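Local coordinates for peptidase S9 prolyl oligopeptidase catalytic domain-containing protein (Pyrococcus horikoshii, PDB 4HXF) that probably cleaves peptides as a serine protease of the acylaminoacyl peptidase type, assembling into a self-compartmentalizing hexamer, at residues A[464-469]-A[576-581]; A[381-386]-A[390-395]; A[540-545]-A[549-554]. All coordinates share one frame; numbering follows the deposited sequence.

Contact 1: A[464-469]-A[576-581]. With Y3A (N-[(benzyloxy)carbonyl]glycyl-N-[(2S,3R)-4-chloro-3-hydroxy-1-phenylbutan-2-yl]glycinamide), chain B.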
loop_
_atom_site.group_PDB
_atom_site.type_symbol
_atom_site.label_atom_id
_atom_site.label_comp_id
_atom_site.label_asym_id
_atom_site.label_seq_id
_atom_site.Cartn_x
_atom_site.Cartn_y
_atom_site.Cartn_z
ATOM N N GLY A 464 6.285 -39.237 24.029
ATOM C CA GLY A 464 7.271 -39.269 23.006
ATOM C C GLY A 464 6.804 -38.741 21.724
ATOM O O GLY A 464 5.582 -38.543 21.524
ATOM N N ILE A 465 7.738 -38.410 20.871
ATOM C CA ILE A 465 7.486 -37.940 19.524
ATOM C C ILE A 465 7.928 -38.990 18.506
ATOM O O ILE A 465 8.969 -39.676 18.680
ATOM C CB ILE A 465 8.289 -36.647 19.243
ATOM C CG1 ILE A 465 8.008 -35.561 20.290
ATOM C CG2 ILE A 465 8.111 -36.096 17.831
ATOM C CD1 ILE A 465 9.040 -34.414 20.342
ATOM N N SER A 466 7.192 -39.144 17.404
ATOM C CA SER A 466 7.543 -40.051 16.290
ATOM C C SER A 466 7.485 -41.480 16.761
ATOM O O SER A 466 6.428 -41.907 17.228
ATOM C CB SER A 466 8.905 -39.619 15.696
ATOM O OG SER A 466 8.996 -40.307 14.463
ATOM N N TYR A 467 8.594 -42.233 16.709
ATOM C CA TYR A 467 8.581 -43.599 17.246
ATOM C C TYR A 467 8.208 -43.558 18.764
ATOM O O TYR A 467 7.621 -44.525 19.304
ATOM C CB TYR A 467 9.906 -44.321 16.945
ATOM C CG TYR A 467 9.820 -45.794 17.296
ATOM C CD1 TYR A 467 9.080 -46.665 16.470
ATOM C CD2 TYR A 467 10.330 -46.307 18.469
ATOM C CE1 TYR A 467 8.966 -48.013 16.772
ATOM C CE2 TYR A 467 10.231 -47.631 18.794
ATOM C CZ TYR A 467 9.528 -48.518 17.971
ATOM O OH TYR A 467 9.349 -49.872 18.270
ATOM N N GLY A 468 8.541 -42.420 19.442
ATOM C CA GLY A 468 8.244 -42.262 20.835
ATOM C C GLY A 468 6.727 -42.060 21.044
ATOM O O GLY A 468 6.193 -42.394 22.100
ATOM N N GLY A 469 6.110 -41.464 20.042
ATOM C CA GLY A 469 4.628 -41.298 19.996
ATOM C C GLY A 469 3.937 -42.627 19.748
ATOM O O GLY A 469 2.982 -43.036 20.463
ATOM N N GLY A 576 4.056 -26.810 10.385
ATOM C CA GLY A 576 5.115 -27.550 10.993
ATOM C C GLY A 576 5.292 -28.968 10.444
ATOM O O GLY A 576 4.347 -29.732 10.289
ATOM N N ALA A 577 6.546 -29.362 10.264
ATOM C CA ALA A 577 6.949 -30.721 9.817
ATOM C C ALA A 577 7.149 -31.599 11.031
ATOM O O ALA A 577 6.697 -31.288 12.189
ATOM C CB ALA A 577 8.170 -30.645 8.884
ATOM N N HIS A 578 7.769 -32.733 10.824
ATOM C CA HIS A 578 7.963 -33.750 11.858
ATOM C C HIS A 578 8.669 -33.199 13.085
ATOM O O HIS A 578 8.309 -33.525 14.224
ATOM C CB HIS A 578 8.744 -34.889 11.199
ATOM C CG HIS A 578 8.804 -36.188 11.983
ATOM N ND1 HIS A 578 7.670 -36.891 12.430
ATOM C CD2 HIS A 578 9.930 -36.978 12.270
ATOM C CE1 HIS A 578 8.067 -38.017 13.043
ATOM N NE2 HIS A 578 9.477 -38.079 12.942
ATOM N N GLY A 579 9.615 -32.311 12.829
ATOM C CA GLY A 579 10.430 -31.719 13.894
ATOM C C GLY A 579 9.902 -30.405 14.472
ATOM O O GLY A 579 10.681 -29.676 15.079
ATOM N N HIS A 580 8.617 -30.094 14.290
ATOM C CA HIS A 580 8.087 -28.776 14.668
ATOM C C HIS A 580 8.248 -28.417 16.137
ATOM O O HIS A 580 8.289 -27.224 16.434
ATOM C CB HIS A 580 6.628 -28.675 14.280
ATOM C CG HIS A 580 5.712 -29.548 15.123
ATOM N ND1 HIS A 580 4.829 -29.024 16.046
ATOM C CD2 HIS A 580 5.440 -30.903 15.047
ATOM C CE1 HIS A 580 4.096 -30.014 16.599
ATOM N NE2 HIS A 580 4.498 -31.195 16.011
ATOM N N SER A 581 8.451 -29.417 17.013
ATOM C CA SER A 581 8.520 -29.136 18.460
ATOM C C SER A 581 9.779 -28.254 18.680
ATOM O O SER A 581 9.822 -27.426 19.601
ATOM C CB SER A 581 8.563 -30.433 19.254
ATOM O OG SER A 581 9.718 -31.183 18.840
HETATM N N3 Y3A B . 14.507 -41.331 10.606
HETATM C CA3 Y3A B . 13.491 -42.319 11.015
HETATM C C3 Y3A B . 12.209 -41.508 11.232
HETATM O O3 Y3A B . 11.941 -40.410 10.788
HETATM C C4 Y3A B . 10.370 -40.446 13.889
HETATM O O4 Y3A B . 10.916 -41.234 14.883
HETATM C CA4 Y3A B . 10.082 -41.336 12.692
HETATM N N4 Y3A B . 11.353 -42.052 12.406
HETATM C CB4 Y3A B . 9.135 -42.543 12.957
HETATM C CG4 Y3A B . 8.899 -43.398 11.756
HETATM C CD1 Y3A B . 8.260 -42.973 10.580
HETATM C CD2 Y3A B . 9.263 -44.736 11.806
HETATM C CE1 Y3A B . 8.036 -43.802 9.496
HETATM C CE2 Y3A B . 9.052 -45.581 10.726
HETATM C CZ4 Y3A B . 8.477 -45.114 9.585
HETATM C C15 Y3A B . 10.930 -39.013 13.555
#

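Contact 2: A[381-386]-A[390-395]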
loop_
_atom_site.group_PDB
_atom_site.type_symbol
_atom_site.label_atom_id
_atom_site.label_comp_id
_atom_site.label_asym_id
_atom_site.label_seq_id
_atom_site.Cartn_x
_atom_site.Cartn_y
_atom_site.Cartn_z
ATOM N N ILE A 381 7.544 -38.678 34.696
ATOM C CA ILE A 381 7.318 -38.705 33.264
ATOM C C ILE A 381 8.384 -39.578 32.580
ATOM O O ILE A 381 9.627 -39.268 32.715
ATOM C CB ILE A 381 7.401 -37.332 32.608
ATOM C CG1 ILE A 381 6.328 -36.411 33.267
ATOM C CG2 ILE A 381 7.047 -37.431 31.111
ATOM C CD1 ILE A 381 6.406 -34.911 32.891
ATOM N N VAL A 382 7.904 -40.597 31.876
ATOM C CA VAL A 382 8.757 -41.448 31.050
ATOM C C VAL A 382 8.826 -40.837 29.659
ATOM O O VAL A 382 7.760 -40.652 29.016
ATOM C CB VAL A 382 8.250 -42.865 30.986
ATOM C CG1 VAL A 382 9.192 -43.757 30.110
ATOM C CG2 VAL A 382 8.179 -43.462 32.420
ATOM N N PHE A 383 10.056 -40.537 29.176
ATOM C CA PHE A 383 10.217 -40.084 27.829
ATOM C C PHE A 383 10.774 -41.217 26.933
ATOM O O PHE A 383 11.661 -41.937 27.375
ATOM C CB PHE A 383 11.218 -38.931 27.723
ATOM C CG PHE A 383 10.662 -37.586 28.145
ATOM C CD1 PHE A 383 10.436 -36.597 27.175
ATOM C CD2 PHE A 383 10.429 -37.295 29.480
ATOM C CE1 PHE A 383 9.984 -35.358 27.584
ATOM C CE2 PHE A 383 9.984 -36.030 29.914
ATOM C CZ PHE A 383 9.745 -35.092 28.931
ATOM N N VAL A 384 10.254 -41.317 25.712
ATOM C CA VAL A 384 10.724 -42.311 24.775
ATOM C C VAL A 384 11.204 -41.623 23.541
ATOM O O VAL A 384 10.464 -40.875 22.854
ATOM C CB VAL A 384 9.552 -43.294 24.375
ATOM C CG1 VAL A 384 10.065 -44.382 23.358
ATOM C CG2 VAL A 384 8.970 -43.941 25.667
ATOM N N HIS A 385 12.450 -41.907 23.156
ATOM C CA HIS A 385 12.997 -41.220 21.980
ATOM C C HIS A 385 12.446 -41.826 20.674
ATOM O O HIS A 385 11.915 -42.995 20.631
ATOM C CB HIS A 385 14.562 -41.230 21.909
ATOM C CG HIS A 385 15.229 -42.589 21.784
ATOM N ND1 HIS A 385 15.177 -43.323 20.593
ATOM C CD2 HIS A 385 16.056 -43.263 22.644
ATOM C CE1 HIS A 385 15.880 -44.425 20.761
ATOM N NE2 HIS A 385 16.450 -44.428 22.003
ATOM N N GLY A 386 12.595 -41.025 19.610
ATOM C CA GLY A 386 12.149 -41.467 18.267
ATOM C C GLY A 386 13.101 -42.453 17.560
ATOM O O GLY A 386 14.138 -42.922 18.146
ATOM N N GLY A 390 16.951 -43.697 17.094
ATOM C CA GLY A 390 17.388 -42.531 17.834
ATOM C C GLY A 390 18.250 -42.851 19.044
ATOM O O GLY A 390 18.572 -44.008 19.274
ATOM N N MET A 391 18.588 -41.825 19.818
ATOM C CA MET A 391 19.442 -42.081 20.961
ATOM C C MET A 391 19.265 -40.957 21.980
ATOM O O MET A 391 19.316 -39.760 21.597
ATOM C CB MET A 391 20.892 -42.137 20.511
ATOM C CG MET A 391 21.847 -42.623 21.638
ATOM S SD MET A 391 23.567 -42.654 21.166
ATOM C CE MET A 391 23.875 -40.878 21.143
ATOM N N TYR A 392 18.993 -41.318 23.231
ATOM C CA TYR A 392 19.024 -40.385 24.325
ATOM C C TYR A 392 20.390 -40.493 25.035
ATOM O O TYR A 392 21.124 -41.466 24.922
ATOM C CB TYR A 392 17.984 -40.726 25.403
ATOM C CG TYR A 392 16.561 -40.213 25.129
ATOM C CD1 TYR A 392 15.470 -40.941 25.584
ATOM C CD2 TYR A 392 16.331 -38.981 24.561
ATOM C CE1 TYR A 392 14.173 -40.513 25.365
ATOM C CE2 TYR A 392 15.016 -38.521 24.364
ATOM C CZ TYR A 392 13.945 -39.308 24.815
ATOM O OH TYR A 392 12.687 -38.827 24.585
ATOM N N GLY A 393 20.653 -39.399 25.737
ATOM C CA GLY A 393 21.809 -39.358 26.601
ATOM C C GLY A 393 22.143 -37.945 27.028
ATOM O O GLY A 393 21.580 -37.432 28.041
ATOM N N TYR A 394 23.105 -37.361 26.330
ATOM C CA TYR A 394 23.748 -36.090 26.770
ATOM C C TYR A 394 23.596 -34.884 25.866
ATOM O O TYR A 394 24.536 -34.119 25.651
ATOM C CB TYR A 394 25.202 -36.380 27.151
ATOM C CG TYR A 394 25.309 -37.510 28.134
ATOM C CD1 TYR A 394 25.932 -38.737 27.755
ATOM C CD2 TYR A 394 24.947 -37.337 29.417
ATOM C CE1 TYR A 394 26.017 -39.821 28.651
ATOM C CE2 TYR A 394 25.017 -38.402 30.316
ATOM C CZ TYR A 394 25.625 -39.593 29.942
ATOM O OH TYR A 394 25.658 -40.560 30.931
ATOM N N TYR A 395 22.409 -34.772 25.282
ATOM C CA TYR A 395 22.069 -33.532 24.616
ATOM C C TYR A 395 21.000 -32.778 25.449
ATOM O O TYR A 395 20.454 -33.337 26.401
ATOM C CB TYR A 395 21.616 -33.808 23.200
ATOM C CG TYR A 395 20.240 -34.420 22.968
ATOM C CD1 TYR A 395 20.097 -35.813 22.757
ATOM C CD2 TYR A 395 19.105 -33.666 22.877
ATOM C CE1 TYR A 395 18.880 -36.361 22.475
ATOM C CE2 TYR A 395 17.880 -34.244 22.736
ATOM C CZ TYR A 395 17.783 -35.583 22.490
ATOM O OH TYR A 395 16.532 -36.105 22.239
#

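Contact 3: A[540-545]-A[549-554]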
loop_
_atom_site.group_PDB
_atom_site.type_symbol
_atom_site.label_atom_id
_atom_site.label_comp_id
_atom_site.label_asym_id
_atom_site.label_seq_id
_atom_site.Cartn_x
_atom_site.Cartn_y
_atom_site.Cartn_z
ATOM N N LEU A 540 -3.044 -36.122 22.074
ATOM C CA LEU A 540 -2.385 -36.317 20.774
ATOM C C LEU A 540 -2.012 -34.964 20.202
ATOM O O LEU A 540 -2.806 -33.987 20.224
ATOM C CB LEU A 540 -3.307 -37.086 19.784
ATOM C CG LEU A 540 -3.453 -38.556 20.122
ATOM C CD1 LEU A 540 -4.819 -39.096 19.549
ATOM C CD2 LEU A 540 -2.196 -39.358 19.610
ATOM N N ILE A 541 -0.727 -34.825 19.770
ATOM C CA ILE A 541 -0.263 -33.606 19.132
ATOM C C ILE A 541 0.179 -33.998 17.761
ATOM O O ILE A 541 0.947 -34.983 17.599
ATOM C CB ILE A 541 0.928 -33.002 19.924
ATOM C CG1 ILE A 541 0.476 -32.520 21.283
ATOM C CG2 ILE A 541 1.509 -31.808 19.117
ATOM C CD1 ILE A 541 1.506 -32.010 22.289
ATOM N N HIS A 542 -0.200 -33.203 16.760
ATOM C CA HIS A 542 0.220 -33.432 15.390
ATOM C C HIS A 542 0.382 -32.108 14.688
ATOM O O HIS A 542 0.068 -31.066 15.229
ATOM C CB HIS A 542 -0.759 -34.292 14.623
ATOM C CG HIS A 542 -0.062 -35.234 13.660
ATOM N ND1 HIS A 542 0.301 -36.531 14.031
ATOM C CD2 HIS A 542 0.412 -35.038 12.344
ATOM C CE1 HIS A 542 0.919 -37.101 12.975
ATOM N NE2 HIS A 542 1.064 -36.208 11.993
ATOM N N SER A 543 1.112 -32.106 13.553
ATOM C CA SER A 543 1.265 -30.918 12.773
ATOM C C SER A 543 0.981 -31.203 11.342
ATOM O O SER A 543 1.225 -32.312 10.844
ATOM C CB SER A 543 2.694 -30.420 12.911
ATOM O OG SER A 543 3.640 -31.403 12.583
ATOM N N LEU A 544 0.464 -30.224 10.648
ATOM C CA LEU A 544 -0.108 -30.462 9.268
ATOM C C LEU A 544 0.888 -30.645 8.162
ATOM O O LEU A 544 0.527 -31.043 7.063
ATOM C CB LEU A 544 -1.093 -29.401 8.840
ATOM C CG LEU A 544 -2.448 -29.481 9.579
ATOM C CD1 LEU A 544 -3.419 -28.346 9.085
ATOM C CD2 LEU A 544 -3.114 -30.853 9.396
ATOM N N GLU A 545 2.172 -30.356 8.423
ATOM C CA GLU A 545 3.178 -30.507 7.370
ATOM C C GLU A 545 4.101 -31.673 7.687
ATOM O O GLU A 545 5.207 -31.781 7.114
ATOM C CB GLU A 545 3.928 -29.175 7.115
ATOM C CG GLU A 545 3.024 -28.036 6.712
ATOM C CD GLU A 545 3.777 -26.694 6.685
ATOM O OE1 GLU A 545 4.285 -26.196 7.698
ATOM O OE2 GLU A 545 3.901 -26.196 5.572
ATOM N N CYS A 549 5.268 -38.805 9.485
ATOM C CA CYS A 549 4.148 -39.438 10.148
ATOM C C CYS A 549 2.949 -38.541 9.826
ATOM O O CYS A 549 2.653 -37.565 10.559
ATOM C CB CYS A 549 4.315 -39.580 11.639
ATOM S SG CYS A 549 5.747 -40.634 12.099
ATOM N N PRO A 550 2.246 -38.904 8.771
ATOM C CA PRO A 550 1.132 -38.044 8.408
ATOM C C PRO A 550 0.003 -38.036 9.425
ATOM O O PRO A 550 -0.062 -38.807 10.354
ATOM C CB PRO A 550 0.666 -38.594 7.049
ATOM C CG PRO A 550 1.865 -39.332 6.489
ATOM C CD PRO A 550 2.543 -39.904 7.690
ATOM N N LEU A 551 -0.853 -37.024 9.214
ATOM C CA LEU A 551 -1.989 -36.701 10.151
ATOM C C LEU A 551 -2.832 -37.871 10.580
ATOM O O LEU A 551 -3.285 -37.914 11.720
ATOM C CB LEU A 551 -2.800 -35.592 9.553
ATOM C CG LEU A 551 -3.972 -35.115 10.502
ATOM C CD1 LEU A 551 -3.500 -34.513 11.847
ATOM C CD2 LEU A 551 -4.873 -34.105 9.678
ATOM N N ASP A 552 -3.119 -38.793 9.658
ATOM C CA ASP A 552 -3.941 -39.956 9.907
ATOM C C ASP A 552 -3.456 -40.704 11.155
ATOM O O ASP A 552 -4.232 -41.243 11.941
ATOM C CB ASP A 552 -4.062 -40.899 8.704
ATOM C CG ASP A 552 -2.759 -41.551 8.350
ATOM O OD1 ASP A 552 -2.778 -42.780 8.238
ATOM O OD2 ASP A 552 -1.738 -40.808 8.176
ATOM N N GLN A 553 -2.153 -40.688 11.351
ATOM C CA GLN A 553 -1.594 -41.462 12.462
ATOM C C GLN A 553 -2.112 -40.988 13.820
ATOM O O GLN A 553 -2.302 -41.795 14.715
ATOM C CB GLN A 553 -0.067 -41.420 12.500
ATOM C CG GLN A 553 0.644 -42.080 11.313
ATOM C CD GLN A 553 0.243 -43.555 11.170
ATOM O OE1 GLN A 553 -0.153 -44.162 12.188
ATOM N NE2 GLN A 553 0.295 -44.130 9.931
ATOM N N SER A 554 -2.320 -39.712 13.978
ATOM C CA SER A 554 -2.927 -39.138 15.201
ATOM C C SER A 554 -4.424 -39.077 15.083
ATOM O O SER A 554 -5.110 -39.458 16.045
ATOM C CB SER A 554 -2.389 -37.781 15.655
ATOM O OG SER A 554 -0.994 -37.871 16.036
#

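Contact 1: A[464-469]-A[576-581]
H578 and S466 are joined through the bound chloromethyl ketone inhibitor, which is covalently attached to both side chains. On H578 the walk starts at CB, which swings CG anti to the backbone N (chi1 -167°) and so carries the imidazole across to the serine. Past CG the ring divides. ND1 is hydrogen-bonded to D546 OD2, in the loop after strand 538-543. On the other branch H578 CD2 is 2.6 Å from Y3A C15, simply because it is next to the bonded nitrogen. At the tip H578 NE2 is bonded to Y3A C15 at 1.8 Å, with that carbon near the ring plane. S466 OG, anti to its backbone N, holds the neighbouring carbon, with a 1.5 Å bond to Y3A C4. S466 OG and H578 NE2 are thus 2.7 Å apart without a hydrogen bond, since both have spent their reactive positions on the inhibitor. One residue on, Y467 N donates a fairly straight bond to Y3A O4 (3.1 Å, 162°), consistent with an oxyanion-hole donor; G387 N and R548 NH2 are also hydrogen-bonded to the inhibitor. Away from the ligand, I465 reaches over with its CD1 to within 3.6 Å of S581 OG, and R592 of helix 586-605 packs against both residues. The backbone of S466 is strained, with a positive phi (66°), and G464 and G468 leave the turn room: a CB on G464 would fall 2.4 Å from G468 O. This is the GxSxG nucleophile elbow of the alpha/beta-hydrolase fold, with S466, H578 and D546 placed as in a Ser-His-Asp catalytic triad and the inhibitor bonded to both serine and histidine.

Contact 2: A[381-386]-A[390-395]
G390 meets G386 and H385 at once. Its N gives a weak, bent hydrogen bond to G386 O (3.1 Å, 127°), an acceptor already taken by H385 ND1, whose bond of 2.7 Å lies in the carbonyl plane on a lone pair. That fit depends on a bare alpha carbon, because a CB on G390 would run into both G386 O and the imidazole. The G390 carbonyl carbon then passes over one face of the H385 ring, toward the rim, and M391 N follows above the centre of that same face, while the M391 side chain points away. Y392 carries most of the rest. Its ring lies under H385 CB, which sits 3.5 Å from the Y392 ring centroid and nearly on the ring normal, a CH-pi contact. The imidazole edge is turned toward the same phenol ring in a T-shaped pair, planes at 85°, with H385 CD2 3.8 Å from Y392 CD1. H385 CG stands between its own backbone N and carbonyl carbon (chi1 63°), folding the ring back alongside G390 and M391. At the far end Y392 OH comes 3.5 Å from F383 CB, at the edge of the phenylalanine ring, and Y412 pairs edge-to-face with the tyrosine. Since H385 ND1 donates to G386 O, NE2 probably accepts from S418 OG; with both nitrogens engaged, the flip and the tautomer of the imidazole are set beside G386, a residue of the inhibitor pocket.

Contact 3: A[540-545]-A[549-554]
H542 ND1 and S554 OG share a hydrogen bond of 2.7 Å (149°), in which either may be the donor. The other ring nitrogen is engaged too: H542 NE2 donates to C549 O in a bond that is very short at 2.5 Å and bent (135°), approaching tilted out of the carbonyl plane although the oxygen itself lies close to the plane of the imidazole. The histidine therefore reaches both S554 of helix 552-563 and the loop that leads into that helix. Its chi1 of -143° lies away from a staggered position and directs the ring between S554 and C549. Over one face of the ring comes L551, with its CA 3.9 Å from the ring centroid, offset toward the rim in a CH-pi contact. L551 CG is anti to its backbone N, which brings CD1 down to 3.9 Å from H542 CB. The other branch, L551 CD2, lies beside L544 CD2 at 3.7 Å, the two leucines pointing the same way; W140 and F146 of a neighbouring subunit pack on L551 and L544 respectively. Earlier in the strand, L540 CD1 rests 3.5 Å from S554 O. A leucine in place of H542 would probably leave both S554 OG and the C549 carbonyl without this partner and let the loop shift. The contact joins the strand and helix of the beta-alpha-beta unit 538-573. C549 touches the inhibitor and H578, and its N bonds to D546 OD1. H542 is buried and probably acts in the second shell, its two polar ring atoms helping to hold the backbone of that pocket residue next to the helix.

All three contacts hang on the same mixed sheet of the hydrolase domain, and contact 1 lies between the other two: its centre is about 12 Å from that of contact 2 and about 9 Å from that of contact 3, whose own centres stand about 20 Å apart, without touching. Contact 2 meets the nucleophile elbow directly: V384 CG1 lies 3.8 Å from G468 CA, in the helix that follows strand 460-465, the neighbour of strand 378-384. Contact 3 is nested within the chain loop that contact 1 closes; E545 OE1 lies 2.8 Å from G576 N, probably hydrogen-bonded. S466, H578, G386 and C549 all belong to the inhibitor pocket, so each contact contributes to it.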